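Local atomic coordinates of COBE (Pseudomonas aeruginosa, PDB entry 2W6K), a protein that belongs to the cobalamin (vitamin B12) biosynthetic pathway and resembles the C-terminal part of CbiG, its precise role being uncertain. Residues Ala24-Ala29 with Asp129-Ala134; Arg33-His38 with Ile133-Leu138. One frame throughout, in Å; residues are numbered along the deposited sequence.

Interaction 1 of 2, residues Ala24-Ala29 with Asp129-Ala134; sequences AEHLRA and DRASIA
Helix 24-37 lies on one face of the mixed five-stranded sheet of this alpha/beta fold. Here its first turns pack over the start of strand 131-138. The two short axes pass 9.4 Å apart at a crossing angle of -42°. The apolar part is small and buried. L27 has CG anti to its carbonyl carbon, and its CD2 tip meets the CB of A131, which points at the helix, at 3.8 Å. L27 also touches I16 and C18 of strand 12-18 and L60 and L63 of helix 58-67.

A looser contact lies at the more exposed edge. H26 holds CG anti to its backbone N (chi1 -176°), which swings the imidazole toward R130 and A131, at the start of the strand. H26 NE2 is 4.1 Å from the CB of R130, with the ring oblique to it. The R130 chain bends at chi2 and turns away from the helix; the side chain lies by a bound glycerol, probably from the crystallisation liquor.

The polar partner of H26 NE2 is OD2 of D128. OD1 of the same carboxylate takes the backbone N-H groups of R130 and A131, so D128 links the imidazole to the backbone where the strand begins. Further along, I133 CD1 lies 3.7 Å from L27 O.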
# COMPACT_ATOMS: atom_id res chain seq x y z
N ALA A 24 -5.07 -4.03 14.65
CA ALA A 24 -5.88 -4.14 13.43
C ALA A 24 -6.98 -3.07 13.43
O ALA A 24 -7.28 -2.48 12.39
CB ALA A 24 -6.50 -5.53 13.30
N GLU A 25 -7.56 -2.81 14.61
CA GLU A 25 -8.63 -1.81 14.72
C GLU A 25 -8.12 -0.40 14.34
O GLU A 25 -8.77 0.33 13.59
CB GLU A 25 -9.24 -1.86 16.13
CG GLU A 25 -9.83 -3.25 16.50
CD GLU A 25 -8.90 -4.13 17.38
OE1 GLU A 25 -9.35 -4.50 18.50
OE2 GLU A 25 -7.75 -4.49 16.98
N HIS A 26 -6.92 -0.05 14.80
CA HIS A 26 -6.32 1.23 14.52
C HIS A 26 -6.04 1.32 13.03
O HIS A 26 -6.45 2.30 12.36
CB HIS A 26 -5.02 1.38 15.29
CG HIS A 26 -4.39 2.73 15.13
ND1 HIS A 26 -4.34 3.64 16.15
CD2 HIS A 26 -3.77 3.30 14.07
CE1 HIS A 26 -3.71 4.73 15.74
NE2 HIS A 26 -3.37 4.55 14.47
N LEU A 27 -5.39 0.29 12.50
CA LEU A 27 -5.05 0.29 11.08
C LEU A 27 -6.33 0.40 10.24
O LEU A 27 -6.37 1.14 9.25
CB LEU A 27 -4.26 -0.97 10.69
CG LEU A 27 -2.86 -1.09 11.31
CD1 LEU A 27 -2.18 -2.34 10.89
CD2 LEU A 27 -2.03 0.12 10.88
N ARG A 28 -7.37 -0.34 10.63
CA ARG A 28 -8.61 -0.33 9.84
C ARG A 28 -9.23 1.06 9.81
O ARG A 28 -9.71 1.50 8.76
CB ARG A 28 -9.62 -1.36 10.37
CG ARG A 28 -10.91 -1.35 9.54
CD ARG A 28 -11.93 -2.34 10.06
NE ARG A 28 -12.38 -1.99 11.40
CZ ARG A 28 -12.88 -2.86 12.28
NH1 ARG A 28 -13.25 -2.45 13.49
NH2 ARG A 28 -13.04 -4.13 11.95
N ALA A 29 -9.23 1.74 10.95
CA ALA A 29 -9.83 3.11 11.03
C ALA A 29 -9.06 4.10 10.15
O ALA A 29 -9.64 4.92 9.44
CB ALA A 29 -9.90 3.61 12.45
N ASP A 129 0.29 9.26 14.37
CA ASP A 129 1.55 9.06 15.06
C ASP A 129 1.98 7.56 15.17
O ASP A 129 3.16 7.23 15.42
CB ASP A 129 1.47 9.85 16.37
CG ASP A 129 0.87 11.25 16.13
OD1 ASP A 129 1.61 12.15 15.68
OD2 ASP A 129 -0.35 11.45 16.34
N ARG A 130 1.05 6.66 14.83
CA ARG A 130 1.37 5.26 14.88
C ARG A 130 1.44 4.58 13.50
O ARG A 130 2.13 3.59 13.36
CB ARG A 130 0.50 4.50 15.89
CG ARG A 130 0.68 5.00 17.35
CD ARG A 130 1.92 4.40 18.03
NE ARG A 130 2.35 5.13 19.23
CZ ARG A 130 3.57 5.62 19.43
NH1 ARG A 130 4.52 5.48 18.52
NH2 ARG A 130 3.85 6.26 20.56
N ALA A 131 0.79 5.16 12.49
CA ALA A 131 0.77 4.49 11.17
C ALA A 131 0.65 5.45 9.99
O ALA A 131 0.19 6.58 10.13
CB ALA A 131 -0.37 3.49 11.14
N SER A 132 1.01 4.97 8.79
CA SER A 132 0.81 5.74 7.58
C SER A 132 0.20 4.79 6.55
O SER A 132 0.57 3.62 6.51
CB SER A 132 2.12 6.26 6.99
OG SER A 132 2.51 7.48 7.63
N ILE A 133 -0.72 5.31 5.75
CA ILE A 133 -1.33 4.50 4.70
C ILE A 133 -1.31 5.24 3.36
O ILE A 133 -1.58 6.46 3.29
CB ILE A 133 -2.77 4.04 5.09
CG1 ILE A 133 -2.70 3.19 6.38
CG2 ILE A 133 -3.43 3.27 3.94
CD1 ILE A 133 -3.95 2.46 6.79
N ALA A 134 -0.94 4.54 2.29
CA ALA A 134 -1.01 5.14 0.96
C ALA A 134 -1.79 4.24 0.02
O ALA A 134 -1.84 3.03 0.21
CB ALA A 134 0.38 5.39 0.40

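Interaction 2 of 2, residues Arg33-His38 with Ile133-Leu138; sequences RTLGEH and IALARL
L135 buries more surface here than any other residue; its side chain runs outward from strand 131-138. CB leaves the backbone toward helix 24-37. L135 CG is anti to the carbonyl carbon (chi1 -54°) and lies 4.0 Å from CG2 of T34. The side chains of T34 and L135 run alongside one another, pointing opposite ways. At the tip, CD1 has the most neighbours. L135 CD1 is 3.8 Å from the backbone O of T34. L135 CD1 is also 3.8 Å from CD2 of L35. On the H38 side, L135 CD1 lies 4.0 Å from ND1 of H38, oblique to the imidazole ring. The second methyl, L135 CD2, meets the same L35 CD2 at 3.9 Å, so that methyl of L35 touches both branches of the fork. The L35 side chain lies across that of L135.

This is the last part of a helix packed on a sheet strand in an alpha/beta layer, with a crossing angle of -44° between the short axes. A14 of strand 12-18 also touches L135, while L12 of that strand and L45 touch L35.

T34 turns OG1 back to the helix, where it hydrogen-bonds to L30 O. T34 OG1 also lies 4.0 Å from I133 CB. H38 follows the helix end. H38 ND1 gives a weak hydrogen bond to T34 O, 3.4 Å long with an N-H...O angle of 160°.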
# COMPACT_ATOMS: atom_id res chain seq x y z
N ARG A 33 -10.46 5.91 6.66
CA ARG A 33 -10.35 7.36 6.47
C ARG A 33 -9.63 7.69 5.17
O ARG A 33 -10.06 8.56 4.42
CB ARG A 33 -9.61 7.99 7.65
CG ARG A 33 -10.42 9.03 8.40
CD ARG A 33 -11.43 8.38 9.34
NE ARG A 33 -12.61 7.91 8.63
CZ ARG A 33 -13.36 6.88 9.02
NH1 ARG A 33 -14.42 6.52 8.31
NH2 ARG A 33 -13.03 6.20 10.11
N THR A 34 -8.53 6.98 4.91
CA THR A 34 -7.70 7.25 3.73
C THR A 34 -8.47 6.94 2.44
O THR A 34 -8.44 7.72 1.48
CB THR A 34 -6.39 6.44 3.80
OG1 THR A 34 -5.68 6.78 5.00
CG2 THR A 34 -5.52 6.79 2.61
N LEU A 35 -9.18 5.82 2.45
CA LEU A 35 -10.03 5.43 1.34
C LEU A 35 -11.13 6.46 1.11
O LEU A 35 -11.41 6.81 -0.03
CB LEU A 35 -10.65 4.06 1.61
CG LEU A 35 -9.64 2.91 1.39
CD1 LEU A 35 -10.17 1.66 2.07
CD2 LEU A 35 -9.32 2.61 -0.05
N GLY A 36 -11.74 6.93 2.20
CA GLY A 36 -12.85 7.92 2.13
C GLY A 36 -12.41 9.20 1.45
O GLY A 36 -13.13 9.76 0.60
N GLU A 37 -11.21 9.66 1.80
CA GLU A 37 -10.69 10.90 1.20
C GLU A 37 -10.64 10.80 -0.30
O GLU A 37 -10.86 11.80 -1.02
CB GLU A 37 -9.31 11.20 1.76
CG GLU A 37 -9.34 11.63 3.19
CD GLU A 37 -8.04 12.28 3.61
OE1 GLU A 37 -7.00 11.58 3.64
OE2 GLU A 37 -8.07 13.49 3.91
N HIS A 38 -10.34 9.61 -0.80
CA HIS A 38 -10.29 9.35 -2.23
C HIS A 38 -11.52 8.70 -2.81
O HIS A 38 -11.48 8.19 -3.93
CB HIS A 38 -9.02 8.57 -2.58
CG HIS A 38 -7.78 9.36 -2.34
ND1 HIS A 38 -7.05 9.27 -1.17
CD2 HIS A 38 -7.18 10.32 -3.08
CE1 HIS A 38 -6.02 10.10 -1.24
NE2 HIS A 38 -6.08 10.76 -2.38
N ILE A 133 -0.72 5.31 5.75
CA ILE A 133 -1.33 4.50 4.70
C ILE A 133 -1.31 5.24 3.36
O ILE A 133 -1.58 6.46 3.29
CB ILE A 133 -2.77 4.04 5.09
CG1 ILE A 133 -2.70 3.19 6.38
CG2 ILE A 133 -3.43 3.27 3.94
CD1 ILE A 133 -3.95 2.46 6.79
N ALA A 134 -0.94 4.54 2.29
CA ALA A 134 -1.01 5.14 0.96
C ALA A 134 -1.79 4.24 0.02
O ALA A 134 -1.84 3.03 0.21
CB ALA A 134 0.38 5.39 0.40
N LEU A 135 -2.32 4.82 -1.03
CA LEU A 135 -3.12 4.06 -2.00
C LEU A 135 -2.52 4.16 -3.38
O LEU A 135 -2.11 5.24 -3.80
CB LEU A 135 -4.58 4.56 -2.02
CG LEU A 135 -5.33 4.61 -0.68
CD1 LEU A 135 -6.70 5.29 -0.91
CD2 LEU A 135 -5.49 3.20 -0.15
N ALA A 136 -2.45 3.04 -4.09
CA ALA A 136 -1.96 3.06 -5.46
C ALA A 136 -2.94 2.35 -6.36
O ALA A 136 -3.60 1.38 -5.96
CB ALA A 136 -0.56 2.40 -5.56
N ARG A 137 -3.04 2.84 -7.59
CA ARG A 137 -3.95 2.28 -8.58
C ARG A 137 -3.24 2.05 -9.91
O ARG A 137 -2.39 2.84 -10.33
CB ARG A 137 -5.16 3.20 -8.78
CG ARG A 137 -4.80 4.68 -8.86
CD ARG A 137 -5.57 5.37 -9.97
NE ARG A 137 -4.92 6.62 -10.39
CZ ARG A 137 -5.44 7.83 -10.21
NH1 ARG A 137 -6.62 7.96 -9.61
NH2 ARG A 137 -4.78 8.90 -10.62
N LEU A 138 -3.61 0.96 -10.57
CA LEU A 138 -3.06 0.60 -11.85
C LEU A 138 -3.55 1.63 -12.86
O LEU A 138 -4.77 1.79 -13.07
CB LEU A 138 -3.51 -0.81 -12.22
CG LEU A 138 -2.68 -1.54 -13.27
CD1 LEU A 138 -1.22 -1.76 -12.81
CD2 LEU A 138 -3.36 -2.84 -13.60

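Overall arrangement
From the N terminus, the chain runs through strand 12-18 into helix 24-37, which supplies the first segment of both contacts. Strands 47-51 and 71-74 and four further helices follow. Strand 119-127 then leads into strand 131-138, which supplies both second segments. Each contact therefore closes a loop of about a hundred residues. The two loops cross rather than nest, because 24-29 comes before 33-38 and 129-134 before 133-138. The segments share I133 and A134, and the centres of the contacts lie 12 Å apart. Both contacts tie the helix on one face to strand 131-138, which lies in the sheet between its antiparallel neighbours 12-18 and 119-127.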